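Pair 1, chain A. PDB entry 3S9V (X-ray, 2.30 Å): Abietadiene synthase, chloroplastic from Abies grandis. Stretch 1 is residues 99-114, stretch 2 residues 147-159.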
# COMPACT_ATOMS: atom_id res chain seq x y z
N PHE A 99 -27.76 4.10 -1.58
CA PHE A 99 -28.56 4.63 -2.66
C PHE A 99 -27.79 5.35 -3.77
O PHE A 99 -27.08 6.32 -3.52
CB PHE A 99 -29.61 5.60 -2.12
CG PHE A 99 -30.54 6.14 -3.17
CD1 PHE A 99 -31.74 5.50 -3.45
CD2 PHE A 99 -30.18 7.26 -3.92
CE1 PHE A 99 -32.58 5.97 -4.46
CE2 PHE A 99 -31.01 7.74 -4.93
CZ PHE A 99 -32.22 7.10 -5.20
N LEU A 100 -27.96 4.85 -4.99
CA LEU A 100 -27.35 5.47 -6.16
C LEU A 100 -28.48 5.49 -7.17
O LEU A 100 -29.02 4.44 -7.54
CB LEU A 100 -26.17 4.64 -6.69
CG LEU A 100 -25.45 5.31 -7.87
CD1 LEU A 100 -24.74 6.60 -7.40
CD2 LEU A 100 -24.44 4.35 -8.47
N ALA A 101 -28.88 6.67 -7.61
CA ALA A 101 -29.97 6.79 -8.55
C ALA A 101 -29.81 5.88 -9.76
O ALA A 101 -30.70 5.07 -10.06
CB ALA A 101 -30.13 8.25 -9.00
N TYR A 102 -28.68 5.99 -10.46
CA TYR A 102 -28.44 5.15 -11.65
C TYR A 102 -28.68 3.67 -11.36
O TYR A 102 -29.37 2.99 -12.12
CB TYR A 102 -27.02 5.34 -12.16
CG TYR A 102 -26.76 6.71 -12.74
CD1 TYR A 102 -25.72 7.50 -12.26
CD2 TYR A 102 -27.54 7.21 -13.79
CE1 TYR A 102 -25.46 8.76 -12.80
CE2 TYR A 102 -27.29 8.46 -14.34
CZ TYR A 102 -26.24 9.23 -13.83
OH TYR A 102 -25.97 10.48 -14.36
N ASP A 103 -28.10 3.19 -10.27
CA ASP A 103 -28.23 1.80 -9.84
C ASP A 103 -29.70 1.40 -9.73
O ASP A 103 -30.13 0.40 -10.31
CB ASP A 103 -27.51 1.64 -8.49
CG ASP A 103 -27.57 0.22 -7.92
OD1 ASP A 103 -26.99 -0.71 -8.51
OD2 ASP A 103 -28.20 0.04 -6.85
N ARG A 104 -30.48 2.18 -8.98
CA ARG A 104 -31.90 1.87 -8.79
C ARG A 104 -32.74 1.86 -10.06
O ARG A 104 -33.52 0.93 -10.27
CB ARG A 104 -32.52 2.83 -7.77
CG ARG A 104 -31.90 2.75 -6.38
CD ARG A 104 -31.93 1.33 -5.82
NE ARG A 104 -31.29 1.26 -4.51
CZ ARG A 104 -31.80 1.79 -3.40
NH1 ARG A 104 -32.96 2.44 -3.44
NH2 ARG A 104 -31.14 1.70 -2.26
N ILE A 105 -32.61 2.87 -10.91
CA ILE A 105 -33.40 2.88 -12.14
C ILE A 105 -32.96 1.80 -13.11
O ILE A 105 -33.77 1.30 -13.89
CB ILE A 105 -33.34 4.25 -12.88
CG1 ILE A 105 -31.90 4.61 -13.22
CG2 ILE A 105 -33.98 5.32 -12.03
CD1 ILE A 105 -31.78 5.85 -14.06
N LEU A 106 -31.68 1.43 -13.07
CA LEU A 106 -31.16 0.37 -13.93
C LEU A 106 -31.77 -0.96 -13.52
O LEU A 106 -32.32 -1.69 -14.33
CB LEU A 106 -29.63 0.28 -13.81
CG LEU A 106 -28.97 -0.86 -14.59
CD1 LEU A 106 -28.97 -0.51 -16.06
CD2 LEU A 106 -27.54 -1.09 -14.10
N ALA A 107 -31.67 -1.26 -12.23
CA ALA A 107 -32.21 -2.50 -11.70
C ALA A 107 -33.73 -2.59 -11.81
O ALA A 107 -34.27 -3.64 -12.13
CB ALA A 107 -31.78 -2.68 -10.23
N THR A 108 -34.42 -1.48 -11.53
CA THR A 108 -35.88 -1.49 -11.59
C THR A 108 -36.37 -1.75 -13.01
O THR A 108 -37.24 -2.58 -13.24
CB THR A 108 -36.48 -0.14 -11.08
OG1 THR A 108 -35.99 0.15 -9.77
CG2 THR A 108 -38.00 -0.24 -11.02
N LEU A 109 -35.79 -1.04 -13.97
CA LEU A 109 -36.19 -1.24 -15.36
C LEU A 109 -35.97 -2.70 -15.73
O LEU A 109 -36.86 -3.36 -16.26
CB LEU A 109 -35.38 -0.32 -16.27
CG LEU A 109 -35.69 -0.40 -17.76
CD1 LEU A 109 -37.18 -0.20 -17.99
CD2 LEU A 109 -34.89 0.64 -18.51
N ALA A 110 -34.77 -3.22 -15.43
CA ALA A 110 -34.45 -4.61 -15.73
C ALA A 110 -35.43 -5.60 -15.09
O ALA A 110 -35.84 -6.56 -15.73
CB ALA A 110 -33.04 -4.91 -15.28
N CYS A 111 -35.80 -5.38 -13.83
CA CYS A 111 -36.73 -6.30 -13.17
C CYS A 111 -38.16 -6.20 -13.71
O CYS A 111 -38.86 -7.21 -13.83
CB CYS A 111 -36.72 -6.06 -11.66
SG CYS A 111 -35.17 -6.54 -10.88
N ILE A 112 -38.59 -4.99 -14.04
CA ILE A 112 -39.94 -4.77 -14.57
C ILE A 112 -40.09 -5.48 -15.91
O ILE A 112 -41.13 -6.08 -16.19
CB ILE A 112 -40.21 -3.27 -14.75
CG1 ILE A 112 -40.48 -2.63 -13.38
CG2 ILE A 112 -41.36 -3.05 -15.70
CD1 ILE A 112 -40.56 -1.13 -13.44
N ILE A 113 -39.06 -5.42 -16.73
CA ILE A 113 -39.11 -6.07 -18.03
C ILE A 113 -39.20 -7.59 -17.87
O ILE A 113 -39.99 -8.24 -18.55
CB ILE A 113 -37.88 -5.68 -18.88
CG1 ILE A 113 -38.00 -4.20 -19.27
CG2 ILE A 113 -37.75 -6.57 -20.10
CD1 ILE A 113 -36.80 -3.65 -20.02
N THR A 114 -38.41 -8.15 -16.95
CA THR A 114 -38.40 -9.59 -16.72
C THR A 114 -39.71 -10.12 -16.11
O THR A 114 -40.19 -11.18 -16.52
CB THR A 114 -37.23 -9.99 -15.80
OG1 THR A 114 -36.00 -9.57 -16.39
CG2 THR A 114 -37.19 -11.50 -15.60
N ARG A 147 -21.47 7.48 -12.94
CA ARG A 147 -22.22 6.59 -13.81
C ARG A 147 -21.69 5.16 -13.70
O ARG A 147 -20.49 4.94 -13.81
CB ARG A 147 -22.10 7.05 -15.27
CG ARG A 147 -23.34 7.72 -15.85
CD ARG A 147 -23.10 8.14 -17.30
NE ARG A 147 -24.33 8.54 -17.98
CZ ARG A 147 -25.06 9.60 -17.66
NH1 ARG A 147 -24.68 10.40 -16.67
NH2 ARG A 147 -26.17 9.88 -18.34
N PRO A 148 -22.58 4.17 -13.49
CA PRO A 148 -22.18 2.77 -13.37
C PRO A 148 -21.55 2.30 -14.67
O PRO A 148 -21.85 2.84 -15.73
CB PRO A 148 -23.49 2.04 -13.09
CG PRO A 148 -24.32 3.09 -12.42
CD PRO A 148 -24.02 4.32 -13.25
N SER A 149 -20.69 1.28 -14.60
CA SER A 149 -20.00 0.74 -15.77
C SER A 149 -20.95 0.29 -16.88
O SER A 149 -21.77 -0.61 -16.69
CB SER A 149 -19.13 -0.46 -15.37
OG SER A 149 -18.22 -0.12 -14.34
N GLY A 150 -20.84 0.92 -18.04
CA GLY A 150 -21.67 0.56 -19.17
C GLY A 150 -23.09 1.07 -19.12
O GLY A 150 -23.93 0.63 -19.93
N PHE A 151 -23.39 1.98 -18.19
CA PHE A 151 -24.74 2.51 -18.06
C PHE A 151 -25.35 3.01 -19.35
O PHE A 151 -26.45 2.61 -19.73
CB PHE A 151 -24.80 3.66 -17.05
CG PHE A 151 -26.21 4.12 -16.75
CD1 PHE A 151 -27.00 3.42 -15.84
CD2 PHE A 151 -26.74 5.22 -17.39
CE1 PHE A 151 -28.31 3.83 -15.57
CE2 PHE A 151 -28.05 5.64 -17.14
CZ PHE A 151 -28.84 4.93 -16.22
N GLU A 152 -24.63 3.90 -20.03
CA GLU A 152 -25.09 4.50 -21.27
C GLU A 152 -25.26 3.51 -22.43
O GLU A 152 -25.81 3.85 -23.47
CB GLU A 152 -24.16 5.66 -21.65
CG GLU A 152 -24.25 6.81 -20.64
CD GLU A 152 -23.40 8.02 -21.02
OE1 GLU A 152 -22.15 7.90 -21.05
OE2 GLU A 152 -23.98 9.10 -21.27
N ILE A 153 -24.79 2.29 -22.24
CA ILE A 153 -24.95 1.29 -23.28
C ILE A 153 -26.14 0.41 -22.93
O ILE A 153 -27.03 0.18 -23.74
CB ILE A 153 -23.69 0.41 -23.38
CG1 ILE A 153 -22.61 1.13 -24.19
CG2 ILE A 153 -24.04 -0.94 -24.00
CD1 ILE A 153 -21.31 0.35 -24.32
N VAL A 154 -26.13 -0.06 -21.69
CA VAL A 154 -27.15 -0.95 -21.18
C VAL A 154 -28.52 -0.35 -20.81
O VAL A 154 -29.56 -0.97 -21.04
CB VAL A 154 -26.56 -1.72 -19.97
CG1 VAL A 154 -27.65 -2.30 -19.13
CG2 VAL A 154 -25.60 -2.82 -20.48
N PHE A 155 -28.53 0.86 -20.26
CA PHE A 155 -29.80 1.46 -19.87
C PHE A 155 -30.72 1.83 -21.05
O PHE A 155 -31.92 1.55 -21.02
CB PHE A 155 -29.56 2.68 -18.97
CG PHE A 155 -30.81 3.28 -18.40
CD1 PHE A 155 -31.59 2.57 -17.49
CD2 PHE A 155 -31.21 4.56 -18.76
CE1 PHE A 155 -32.74 3.13 -16.94
CE2 PHE A 155 -32.37 5.13 -18.23
CZ PHE A 155 -33.13 4.41 -17.31
N PRO A 156 -30.18 2.48 -22.09
CA PRO A 156 -31.08 2.84 -23.20
C PRO A 156 -31.55 1.61 -23.98
O PRO A 156 -32.66 1.60 -24.52
CB PRO A 156 -30.23 3.78 -24.05
CG PRO A 156 -29.29 4.39 -23.04
CD PRO A 156 -28.90 3.20 -22.20
N ALA A 157 -30.72 0.58 -24.03
CA ALA A 157 -31.08 -0.64 -24.73
C ALA A 157 -32.35 -1.22 -24.14
O ALA A 157 -33.20 -1.72 -24.87
CB ALA A 157 -29.94 -1.65 -24.64
N MET A 158 -32.49 -1.16 -22.82
CA MET A 158 -33.69 -1.68 -22.16
C MET A 158 -34.85 -0.70 -22.32
O MET A 158 -36.01 -1.11 -22.35
CB MET A 158 -33.43 -1.96 -20.67
CG MET A 158 -32.51 -3.15 -20.38
SD MET A 158 -32.55 -3.66 -18.63
CE MET A 158 -31.93 -2.15 -17.85
N LEU A 159 -34.54 0.60 -22.42
CA LEU A 159 -35.59 1.60 -22.61
C LEU A 159 -36.34 1.26 -23.89
O LEU A 159 -37.57 1.33 -23.94
CB LEU A 159 -35.00 3.02 -22.74
CG LEU A 159 -34.70 3.78 -21.45
CD1 LEU A 159 -34.12 5.16 -21.77
CD2 LEU A 159 -35.97 3.92 -20.64

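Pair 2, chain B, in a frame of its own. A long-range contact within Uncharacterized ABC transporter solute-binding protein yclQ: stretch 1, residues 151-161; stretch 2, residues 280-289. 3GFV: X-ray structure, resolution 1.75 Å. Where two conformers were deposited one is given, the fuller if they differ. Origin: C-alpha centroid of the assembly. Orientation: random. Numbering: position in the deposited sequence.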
# COMPACT_ATOMS: atom_id res chain seq x y z
N ASP B 151 -13.23 -14.75 4.69
CA ASP B 151 -14.42 -13.92 4.64
C ASP B 151 -14.09 -12.47 4.29
O ASP B 151 -14.81 -11.83 3.51
CB ASP B 151 -15.16 -13.99 5.98
CG ASP B 151 -15.77 -15.36 6.24
OD1 ASP B 151 -15.99 -16.12 5.26
OD2 ASP B 151 -16.03 -15.68 7.42
N GLU B 152 -13.02 -11.94 4.87
CA GLU B 152 -12.60 -10.58 4.57
C GLU B 152 -12.16 -10.45 3.11
O GLU B 152 -12.45 -9.46 2.46
CB GLU B 152 -11.47 -10.15 5.51
CG GLU B 152 -11.91 -10.03 6.97
CD GLU B 152 -13.04 -9.03 7.15
OE1 GLU B 152 -12.97 -7.93 6.56
OE2 GLU B 152 -14.00 -9.34 7.89
N LEU B 153 -11.46 -11.46 2.60
CA LEU B 153 -11.03 -11.42 1.20
C LEU B 153 -12.27 -11.46 0.30
O LEU B 153 -12.33 -10.75 -0.72
CB LEU B 153 -10.09 -12.58 0.88
CG LEU B 153 -8.68 -12.41 1.48
CD1 LEU B 153 -7.82 -13.65 1.22
CD2 LEU B 153 -7.99 -11.15 0.95
N ALA B 154 -13.26 -12.27 0.67
CA ALA B 154 -14.50 -12.32 -0.10
C ALA B 154 -15.20 -10.96 -0.16
O ALA B 154 -15.67 -10.55 -1.23
CB ALA B 154 -15.46 -13.42 0.45
N ASN B 155 -15.28 -10.27 0.97
CA ASN B 155 -15.89 -8.94 1.00
C ASN B 155 -15.12 -7.96 0.14
O ASN B 155 -15.71 -7.14 -0.56
CB ASN B 155 -15.96 -8.38 2.42
CG ASN B 155 -16.89 -9.15 3.30
OD1 ASN B 155 -17.83 -9.81 2.83
ND2 ASN B 155 -16.65 -9.08 4.61
N ILE B 156 -13.80 -8.03 0.21
CA ILE B 156 -12.96 -7.18 -0.63
C ILE B 156 -13.18 -7.48 -2.13
O ILE B 156 -13.31 -6.56 -2.94
CB ILE B 156 -11.50 -7.31 -0.20
CG1 ILE B 156 -11.31 -6.53 1.10
CG2 ILE B 156 -10.56 -6.80 -1.30
CD1 ILE B 156 -9.96 -6.76 1.78
N ASP B 157 -13.29 -8.76 -2.49
CA ASP B 157 -13.56 -9.11 -3.89
C ASP B 157 -14.87 -8.50 -4.35
O ASP B 157 -14.99 -8.03 -5.49
CB ASP B 157 -13.57 -10.62 -4.10
CG ASP B 157 -12.17 -11.21 -4.21
OD1 ASP B 157 -11.19 -10.45 -4.35
OD2 ASP B 157 -12.07 -12.45 -4.16
N HIS B 158 -15.87 -8.51 -3.47
CA HIS B 158 -17.18 -7.94 -3.78
C HIS B 158 -17.09 -6.43 -3.98
O HIS B 158 -17.73 -5.88 -4.88
CB HIS B 158 -18.17 -8.26 -2.65
CG HIS B 158 -19.52 -7.63 -2.83
ND1 HIS B 158 -20.62 -8.33 -3.29
CD2 HIS B 158 -19.96 -6.37 -2.59
CE1 HIS B 158 -21.67 -7.53 -3.34
NE2 HIS B 158 -21.29 -6.34 -2.92
N SER B 159 -16.32 -5.78 -3.11
CA SER B 159 -16.11 -4.32 -3.20
C SER B 159 -15.33 -3.99 -4.45
O SER B 159 -15.62 -2.98 -5.13
CB SER B 159 -15.34 -3.81 -1.98
OG SER B 159 -16.11 -3.97 -0.80
N ILE B 160 -14.35 -4.82 -4.78
CA ILE B 160 -13.57 -4.61 -6.02
C ILE B 160 -14.46 -4.76 -7.27
O ILE B 160 -14.37 -3.94 -8.20
CB ILE B 160 -12.38 -5.59 -6.09
CG1 ILE B 160 -11.28 -5.15 -5.11
CG2 ILE B 160 -11.79 -5.65 -7.49
CD1 ILE B 160 -10.16 -6.15 -4.98
N ALA B 161 -15.30 -5.78 -7.28
CA ALA B 161 -16.23 -5.94 -8.41
C ALA B 161 -17.13 -4.72 -8.57
O ALA B 161 -17.40 -4.26 -9.70
CB ALA B 161 -17.07 -7.19 -8.26
N GLY B 280 -2.77 -4.41 2.79
CA GLY B 280 -3.40 -5.04 3.93
C GLY B 280 -4.92 -4.98 3.88
O GLY B 280 -5.49 -4.29 3.04
N LEU B 281 -5.59 -5.69 4.77
CA LEU B 281 -7.05 -5.73 4.72
C LEU B 281 -7.66 -4.34 4.96
O LEU B 281 -8.64 -3.98 4.33
CB LEU B 281 -7.61 -6.72 5.75
CG LEU B 281 -7.17 -8.18 5.59
CD1 LEU B 281 -7.76 -9.01 6.74
CD2 LEU B 281 -7.57 -8.78 4.23
N GLU B 282 -7.07 -3.55 5.85
CA GLU B 282 -7.66 -2.24 6.14
C GLU B 282 -7.30 -1.24 5.06
O GLU B 282 -8.17 -0.50 4.58
CB GLU B 282 -7.19 -1.72 7.49
CG GLU B 282 -7.56 -2.67 8.62
CD GLU B 282 -7.20 -2.18 10.01
OE1 GLU B 282 -6.40 -1.24 10.13
OE2 GLU B 282 -7.73 -2.77 11.00
N SER B 283 -6.03 -1.20 4.68
CA SER B 283 -5.60 -0.23 3.67
C SER B 283 -6.32 -0.50 2.34
O SER B 283 -6.74 0.44 1.67
CB SER B 283 -4.07 -0.18 3.51
OG SER B 283 -3.47 -1.46 3.45
N MSE B 284 -6.50 -1.77 1.98
CA MSE B 284 -7.18 -2.08 0.72
C MSE B 284 -8.63 -1.58 0.79
O MSE B 284 -9.16 -0.98 -0.16
CB MSE B 284 -7.13 -3.57 0.43
CG MSE B 284 -8.03 -4.04 -0.69
SE MSE B 284 -7.58 -3.31 -2.47
CE MSE B 284 -6.23 -4.58 -3.04
N THR B 285 -9.28 -1.86 1.91
CA THR B 285 -10.67 -1.44 2.11
C THR B 285 -10.81 0.07 1.94
O THR B 285 -11.70 0.55 1.23
CB THR B 285 -11.18 -1.89 3.47
OG1 THR B 285 -11.23 -3.32 3.48
CG2 THR B 285 -12.57 -1.34 3.70
N GLN B 286 -9.89 0.80 2.57
CA GLN B 286 -9.86 2.24 2.46
C GLN B 286 -9.65 2.68 1.02
O GLN B 286 -10.36 3.57 0.52
CB GLN B 286 -8.75 2.83 3.32
CG GLN B 286 -8.74 4.35 3.24
CD GLN B 286 -7.55 4.97 3.94
OE1 GLN B 286 -7.22 4.63 5.08
NE2 GLN B 286 -6.91 5.89 3.25
N MSE B 287 -8.68 2.06 0.36
CA MSE B 287 -8.26 2.46 -0.98
C MSE B 287 -9.38 2.26 -1.97
O MSE B 287 -9.64 3.15 -2.84
CB MSE B 287 -6.97 1.74 -1.41
CG MSE B 287 -5.74 2.21 -0.63
SE MSE B 287 -4.32 0.86 -0.64
CE MSE B 287 -3.73 1.07 -2.42
N ILE B 288 -10.07 1.14 -1.87
CA ILE B 288 -11.23 0.93 -2.75
C ILE B 288 -12.23 2.06 -2.57
O ILE B 288 -12.71 2.65 -3.56
CB ILE B 288 -11.89 -0.43 -2.47
CG1 ILE B 288 -10.92 -1.57 -2.82
CG2 ILE B 288 -13.24 -0.57 -3.26
CD1 ILE B 288 -11.32 -2.90 -2.17
N LYS B 289 -12.55 2.38 -1.33
CA LYS B 289 -13.57 3.38 -1.04
C LYS B 289 -13.18 4.77 -1.53
O LYS B 289 -14.02 5.52 -2.03
CB LYS B 289 -13.89 3.42 0.46
CG LYS B 289 -14.84 4.56 0.84
CD LYS B 289 -15.02 4.67 2.36
CE LYS B 289 -15.72 5.99 2.74
NZ LYS B 289 -16.99 6.19 1.98
O HOH W 1 -10.92 -5.71 5.56

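In both pairs two helices run side by side with their N-to-C directions roughly aligned, and a glycine, Gly A150 or Gly B280, stands at the N-cap of the second. The axes come within 10.1 Å in pair 1, at an angle of 37°, and within 10.2 Å in pair 2, at 17°; fourteen central residues superpose with an RMSD of 0.8 Å. Neither interface contains a direct hydrogen bond between the stretches, so shape does most of the work.

The central match is Leu A106 with Ile B156, each a knob in a hole of four residues. Leu A106 sits among Phe A151, Val A154, Phe A155 and Met A158; Ile B156 sits among the matching Leu B281, Met B284 (a selenomethionine), Thr B285 and Ile B288. Branched aliphatic chains suit such a site because they offer carbon in several directions. Leu A106 CD1 lies 3.8 Å from Val A154 CG1, while Ile B156 CG2 lies 3.8 Å from Met B284 CG and its CD1 reaches Leu B281 CD2 at 4.0 Å.

Near the start of the second helix, Phe A151 matches Leu B281. The flat ring of Phe A151 offers a face to the edge of Tyr A102, with centroids 4.8 Å apart and planes at 58°. The counterpart of Tyr A102 is Glu B152, whose aliphatic CB lies 4.1 Å from Leu B281 CD1. Its carboxylate lies near a water: water 1 is 3.2 Å from Glu B152 OE1 and 3.1 Å from Leu B281 O, the latter bond weak. With more acceptors in reach than it has protons, the water need not donate to both at once.

One turn on, Phe A155 matches Thr B285. The ring fills space between Ile A105 and Leu A109, its CE1 3.6 Å from Leu A109 CD2. Thr B285, at an exposed position, is smaller, and its OG1 donates to Leu B281 O at 2.8 Å, satisfying the hydroxyl within its own helix. Correspondingly, Leu A109 is matched by the short Ser B159, whose CB lies 4.1 Å from Ile B288 CG2.

Met A158 and Ile B288 both point toward the first helix. Unbranched and flexible, Met A158 threads among Leu A106, Leu A109, Ala A110 and Ile A113, with SD 3.6 Å from Ala A110 CB. Small Ala A110 leaves room for this close approach; at the same position Ile B160 is larger, and its CG1 meets Ile B288 CD1 at 3.7 Å. The stretches as given bury 696 Å² in pair 1 and 367 Å² in pair 2, but those of pair 1 are longer, and part of its area comes from residues without a counterpart. At the matched positions, pair 1 uses aromatic rings at Tyr A102, Phe A151 and Phe A155 where pair 2 has Glu B152, Leu B281 and Thr B285.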